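Local coordinates for protein imidazoleglycerol-phosphate dehydratase (Staphylococcus aureus subsp. aureus, PDB 2AE8) that catalyses the manganese-dependent dehydration of imidazoleglycerol phosphate to imidazoleacetol phosphate, the sixth step of histidine biosynthesis, at residues 89-92 with 93-97; 160-163 with 164-168; 185-188 with 189-193. All blocks are in the same frame, centred on the assembly; numbering follows the deposited sequence.

Contact 1: residues 89-92 with 93-97; sequences DDHH and VTEDI. With MG (magnesium ion), chain J; MG (magnesium ion), chain M.
His91 and Glu95, one turn apart on helix 90-111, hold the same magnesium ion. His91 NE2 binds it at 2.3 Å and Glu95 OE1 at 2.2 Å. Three waters add to this shell. One of them donates to Glu95 OE2 at 2.5 Å, so both carboxylate oxygens are engaged. The two side chains run side by side and point the same way. OE1 sits at the edge of the imidazole, near its plane, with ring and carboxylate planes 62° apart. His91 NE2 and Glu95 OE1 are 3.1 Å apart because they share the metal, not through a hydrogen bond. At His91 the ring swings opposite the backbone N (chi1 -175°), and Glu95 has the same choice with an extended chain, which brings both groups to one side of the helix.

This is the HHxxE pattern of the dehydratase: His91, His92 and Glu95 bind manganese in another structure of this protein, and His188 of a second subunit shares the magnesium. His92 turns the other way at chi1, -60°, and its NE2 binds a different magnesium at 2.5 Å, together with His65, His187 and Glu191 of that subunit.

Behind the ligands lies the first turn of the helix. Glu95 N donates to His91 O at 2.9 Å, fixing the spacing of the metal-binding pair. Asp90 O accepts twice, from Thr94 N at 2.9 Å and Thr94 OG1 at 2.7 Å, from opposite faces of its carbonyl plane. Thr94 also packs on Leu160 and Phe164 of helix 159-171.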
# COMPACT_ATOMS: atom_id res chain seq x y z
N ASP B 89 18.54 9.97 41.69
CA ASP B 89 19.31 9.35 42.77
C ASP B 89 20.35 8.40 42.21
O ASP B 89 21.56 8.73 42.23
CB ASP B 89 18.39 8.62 43.75
CG ASP B 89 19.00 8.51 45.14
OD1 ASP B 89 19.78 9.41 45.53
OD2 ASP B 89 18.69 7.52 45.85
N ASP B 90 19.90 7.24 41.71
CA ASP B 90 20.78 6.30 40.99
C ASP B 90 21.40 7.00 39.78
O ASP B 90 22.49 6.64 39.39
CB ASP B 90 20.03 5.06 40.48
CG ASP B 90 19.73 4.04 41.56
OD1 ASP B 90 19.32 2.91 41.19
OD2 ASP B 90 19.87 4.34 42.76
N HIS B 91 20.70 7.98 39.21
CA HIS B 91 21.20 8.68 38.02
C HIS B 91 22.45 9.48 38.37
O HIS B 91 23.49 9.35 37.73
CB HIS B 91 20.13 9.62 37.44
CG HIS B 91 20.55 10.29 36.15
ND1 HIS B 91 19.94 10.02 34.95
CD2 HIS B 91 21.53 11.18 35.89
CE1 HIS B 91 20.51 10.74 34.00
NE2 HIS B 91 21.49 11.45 34.54
N HIS B 92 22.34 10.32 39.40
CA HIS B 92 23.49 11.14 39.80
C HIS B 92 24.65 10.23 40.18
O HIS B 92 25.74 10.37 39.65
CB HIS B 92 23.11 12.08 40.92
CG HIS B 92 22.01 13.03 40.55
ND1 HIS B 92 21.02 13.40 41.43
CD2 HIS B 92 21.75 13.68 39.39
CE1 HIS B 92 20.20 14.24 40.83
NE2 HIS B 92 20.61 14.42 39.59
N VAL B 93 24.39 9.24 41.02
CA VAL B 93 25.42 8.31 41.46
C VAL B 93 26.13 7.62 40.28
O VAL B 93 27.35 7.66 40.17
CB VAL B 93 24.85 7.27 42.45
CG1 VAL B 93 25.86 6.17 42.74
CG2 VAL B 93 24.42 7.96 43.73
N THR B 94 25.36 7.02 39.38
CA THR B 94 25.92 6.29 38.24
C THR B 94 26.73 7.20 37.33
O THR B 94 27.84 6.85 36.94
CB THR B 94 24.79 5.59 37.44
OG1 THR B 94 24.08 4.73 38.32
CG2 THR B 94 25.35 4.74 36.31
N GLU B 95 26.17 8.36 37.00
CA GLU B 95 26.84 9.34 36.17
C GLU B 95 28.13 9.87 36.82
O GLU B 95 29.16 9.99 36.15
CB GLU B 95 25.91 10.51 35.84
CG GLU B 95 26.59 11.61 35.00
CD GLU B 95 25.64 12.64 34.44
OE1 GLU B 95 24.42 12.55 34.70
OE2 GLU B 95 26.10 13.56 33.71
N ASP B 96 28.07 10.22 38.10
CA ASP B 96 29.25 10.78 38.78
C ASP B 96 30.36 9.75 38.90
O ASP B 96 31.53 10.07 38.70
CB ASP B 96 28.87 11.37 40.14
CG ASP B 96 28.01 12.62 40.02
OD1 ASP B 96 27.40 13.04 41.03
OD2 ASP B 96 27.92 13.18 38.90
N ILE B 97 29.99 8.51 39.18
CA ILE B 97 30.95 7.40 39.16
C ILE B 97 31.56 7.21 37.75
O ILE B 97 32.78 7.02 37.59
CB ILE B 97 30.31 6.10 39.71
CG1 ILE B 97 30.04 6.27 41.22
CG2 ILE B 97 31.19 4.90 39.42
CD1 ILE B 97 29.38 5.10 41.88
MG MG J . 22.78 12.91 33.23
MG MG M . 19.29 15.66 37.92
O HOH W 1 24.36 14.05 31.98
O HOH W 2 22.20 14.17 34.59
O HOH W 3 23.58 11.45 32.30

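Contact 2: residues 160-163 with 164-168; sequences LVEE and FFRAV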
# COMPACT_ATOMS: atom_id res chain seq x y z
N LEU B 160 20.18 3.98 32.50
CA LEU B 160 21.41 4.44 33.15
C LEU B 160 22.64 3.82 32.51
O LEU B 160 23.72 4.36 32.64
CB LEU B 160 21.41 4.07 34.63
CG LEU B 160 20.39 4.86 35.45
CD1 LEU B 160 20.36 4.33 36.88
CD2 LEU B 160 20.69 6.35 35.38
N VAL B 161 22.47 2.68 31.85
CA VAL B 161 23.60 1.99 31.23
C VAL B 161 24.30 2.90 30.19
O VAL B 161 25.54 3.09 30.21
CB VAL B 161 23.15 0.67 30.58
CG1 VAL B 161 24.28 0.04 29.79
CG2 VAL B 161 22.64 -0.30 31.63
N GLU B 162 23.51 3.49 29.30
CA GLU B 162 24.09 4.40 28.31
C GLU B 162 24.68 5.65 28.99
O GLU B 162 25.73 6.15 28.59
CB GLU B 162 23.04 4.82 27.27
CG GLU B 162 23.59 5.67 26.13
CD GLU B 162 22.52 6.00 25.10
OE1 GLU B 162 21.34 5.62 25.33
OE2 GLU B 162 22.85 6.63 24.07
N GLU B 163 24.00 6.18 30.00
CA GLU B 163 24.55 7.33 30.75
C GLU B 163 25.92 7.03 31.37
O GLU B 163 26.79 7.90 31.37
CB GLU B 163 23.57 7.80 31.82
CG GLU B 163 22.20 8.16 31.24
CD GLU B 163 22.32 9.10 30.03
OE1 GLU B 163 21.95 8.69 28.89
OE2 GLU B 163 22.80 10.24 30.21
N PHE B 164 26.10 5.81 31.86
CA PHE B 164 27.37 5.40 32.48
C PHE B 164 28.47 5.35 31.43
O PHE B 164 29.55 5.92 31.62
CB PHE B 164 27.25 4.03 33.16
CG PHE B 164 28.56 3.54 33.73
CD1 PHE B 164 29.05 4.06 34.93
CD2 PHE B 164 29.32 2.60 33.05
CE1 PHE B 164 30.26 3.64 35.47
CE2 PHE B 164 30.55 2.17 33.57
CZ PHE B 164 31.02 2.69 34.78
N PHE B 165 28.20 4.68 30.31
CA PHE B 165 29.18 4.56 29.25
C PHE B 165 29.55 5.86 28.57
O PHE B 165 30.72 6.06 28.22
CB PHE B 165 28.80 3.44 28.26
CG PHE B 165 29.04 2.07 28.83
CD1 PHE B 165 30.34 1.63 29.08
CD2 PHE B 165 27.98 1.25 29.19
CE1 PHE B 165 30.57 0.38 29.65
CE2 PHE B 165 28.21 -0.02 29.75
CZ PHE B 165 29.51 -0.45 29.98
N ARG B 166 28.58 6.75 28.41
CA ARG B 166 28.81 8.10 27.92
C ARG B 166 29.76 8.88 28.84
O ARG B 166 30.68 9.53 28.37
CB ARG B 166 27.48 8.86 27.74
CG ARG B 166 27.62 10.30 27.24
CD ARG B 166 26.73 10.62 26.03
NE ARG B 166 25.30 10.67 26.36
CZ ARG B 166 24.36 9.93 25.78
NH1 ARG B 166 23.09 10.07 26.15
NH2 ARG B 166 24.66 9.05 24.82
N ALA B 167 29.53 8.78 30.15
CA ALA B 167 30.36 9.48 31.15
C ALA B 167 31.81 8.95 31.13
O ALA B 167 32.76 9.73 31.10
CB ALA B 167 29.75 9.35 32.55
N VAL B 168 31.97 7.63 31.10
CA VAL B 168 33.29 7.00 31.07
C VAL B 168 34.06 7.31 29.78
O VAL B 168 35.21 7.74 29.80
CB VAL B 168 33.20 5.47 31.24
CG1 VAL B 168 34.55 4.80 30.97
CG2 VAL B 168 32.66 5.10 32.64
O HOH W 4 24.34 11.34 28.57
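Glu162 and Glu163 both reach Arg166, forming a salt-bridge network on helix 159-171, a helix of the duplicated half-domain fold. Arg166 was modelled in two conformers, and the network, including its water link, describes one of them. Glu162 OE2 meets Arg166 NH2 at 3.1 Å. This is a hydrogen-bonded salt bridge. The oxygen lies near the edge of the guanidinium, while the donor comes from above the carboxylate plane. Glu163 lies alongside Arg166 with its chain bent at chi2 (-49°). Its OE1 is 3.3 Å from Arg166 NH1 but well out of the guanidinium plane, so only charge links them. Glu163 is a manganese ligand in another structure of this protein, and here it packs on His188 of a neighbouring subunit.

Apolar contacts occupy another side of the helix. Val161 and Phe165 point the same way, and Val161 CG1 meets the ring edge in plane, 3.9 Å from Phe165 CE2. Phe164 CD2 sits over the centre of one face of that ring. Phe165 also meets Phe194 and Phe197 of helix 186-205.

Water adds a last link in this conformer: one molecule accepts from Arg166 NE at 2.5 Å and donates to Glu163 OE2 at 2.5 Å.

Contact 3: residues 185-188 with 189-193; sequences NTHH and EIEAI. With MG (magnesium ion), chain L; MG (magnesium ion), chain T.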
# COMPACT_ATOMS: atom_id res chain seq x y z
N ASN B 185 17.20 -11.04 26.93
CA ASN B 185 17.16 -10.86 28.39
C ASN B 185 18.00 -9.63 28.76
O ASN B 185 19.15 -9.54 28.35
CB ASN B 185 17.65 -12.12 29.14
CG ASN B 185 17.63 -11.95 30.65
OD1 ASN B 185 18.57 -11.39 31.23
ND2 ASN B 185 16.57 -12.42 31.30
N THR B 186 17.40 -8.69 29.48
CA THR B 186 18.00 -7.40 29.75
C THR B 186 19.24 -7.51 30.64
O THR B 186 20.21 -6.80 30.44
CB THR B 186 16.98 -6.44 30.39
OG1 THR B 186 15.78 -6.45 29.61
CG2 THR B 186 17.52 -5.01 30.43
N HIS B 187 19.19 -8.40 31.64
CA HIS B 187 20.35 -8.64 32.50
C HIS B 187 21.53 -9.12 31.64
O HIS B 187 22.64 -8.60 31.76
CB HIS B 187 20.01 -9.65 33.61
CG HIS B 187 21.08 -9.79 34.65
ND1 HIS B 187 20.91 -9.37 35.95
CD2 HIS B 187 22.33 -10.29 34.56
CE1 HIS B 187 22.02 -9.62 36.63
NE2 HIS B 187 22.90 -10.18 35.82
N HIS B 188 21.27 -10.07 30.75
CA HIS B 188 22.26 -10.60 29.84
C HIS B 188 22.79 -9.52 28.90
O HIS B 188 23.99 -9.49 28.58
CB HIS B 188 21.67 -11.73 28.99
CG HIS B 188 21.39 -12.98 29.76
ND1 HIS B 188 20.75 -14.06 29.20
CD2 HIS B 188 21.64 -13.31 31.05
CE1 HIS B 188 20.63 -15.01 30.10
NE2 HIS B 188 21.17 -14.59 31.23
N GLU B 189 21.89 -8.65 28.45
CA GLU B 189 22.24 -7.60 27.50
C GLU B 189 23.25 -6.65 28.13
O GLU B 189 24.28 -6.35 27.55
CB GLU B 189 20.98 -6.83 27.09
CG GLU B 189 20.10 -7.54 26.04
CD GLU B 189 18.69 -6.94 25.94
OE1 GLU B 189 18.38 -5.93 26.62
OE2 GLU B 189 17.87 -7.53 25.22
N ILE B 190 22.92 -6.14 29.30
CA ILE B 190 23.80 -5.24 30.01
C ILE B 190 25.12 -5.93 30.40
O ILE B 190 26.20 -5.35 30.25
CB ILE B 190 23.09 -4.70 31.26
CG1 ILE B 190 21.84 -3.91 30.82
CG2 ILE B 190 24.04 -3.80 32.05
CD1 ILE B 190 20.84 -3.64 31.95
N GLU B 191 25.03 -7.15 30.89
CA GLU B 191 26.22 -7.90 31.28
C GLU B 191 27.17 -8.14 30.11
O GLU B 191 28.37 -7.92 30.24
CB GLU B 191 25.85 -9.20 31.99
CG GLU B 191 27.05 -10.01 32.43
CD GLU B 191 26.75 -10.93 33.61
OE1 GLU B 191 25.61 -10.94 34.12
OE2 GLU B 191 27.67 -11.65 34.02
N ALA B 192 26.65 -8.61 28.98
CA ALA B 192 27.48 -8.77 27.77
C ALA B 192 28.18 -7.46 27.39
O ALA B 192 29.37 -7.46 27.03
CB ALA B 192 26.65 -9.32 26.59
N ILE B 193 27.46 -6.35 27.46
CA ILE B 193 28.04 -5.03 27.13
C ILE B 193 29.18 -4.64 28.12
O ILE B 193 30.25 -4.21 27.70
CB ILE B 193 26.96 -3.93 27.12
CG1 ILE B 193 26.00 -4.11 25.92
CG2 ILE B 193 27.61 -2.51 27.10
CD1 ILE B 193 24.75 -3.24 26.03
MG MG L . 25.05 -11.15 36.15
MG MG T . 21.52 -15.75 33.04
O HOH W 5 23.39 -14.37 33.96
O HOH W 6 19.79 -17.06 32.54
O HOH W 7 22.38 -17.40 32.02
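Glu189 folds back against the start of helix 186-205, toward Asn185 and Thr186. Its CG stands anti to the carbonyl carbon (chi1 -79°), and the extended chain lays CG 3.2 Å from Asn185 O. Glu189 OE1 comes within 3.5 Å of Thr186 CA. OE2 is held by Ser149 OG and Gly184 N; OE1 has a bond outside the two segments.

His188 is fixed at both ends. Its backbone N donates to Asn185 OD1 at 3.0 Å, on a lone pair in the amide plane. This is the N-cap bond, and OD1 also lies above one face of the His188 ring, toward its rim. ND1 of the ring bonds Glu127, which orients NE2 toward a magnesium ion 2.2 Å away.

Thr186 crosses Ile190 obliquely, with Thr186 CG2 against Ile190 CD1 at 3.9 Å. Next to it, His187 NE2 and Glu191 OE1 bind a second magnesium at 2.4 and 2.1 Å. OE1 lies in plane at the edge of the His187 ring. His65 of this chain is a further ligand; His92 of a neighbouring subunit belongs to the same site. Two metals bound by one HHxxE helix start, between subunits, characterise the active site of imidazoleglycerol-phosphate dehydratase.

The contacts come in series along the chain, on helices 90-111, 159-171 and 186-205. Contact 2 sits in the middle. Its centre is about 10 Å from that of contact 1 and about 15 Å from that of contact 3. It touches both: Leu160 and Phe164 pack on helix 90-111, and Val161 and Phe165 on helix 186-205. Contacts 1 and 3 do not touch; their centres are about 20 Å apart. They are the equivalent metal-binding helix starts of the two half-domains, each of which has a four-stranded mixed sheet of order 1-2-4-3. Contact 1 of one chain shares its magnesium ions with contact 3 of another, so complete metal sites probably form only in the assembly.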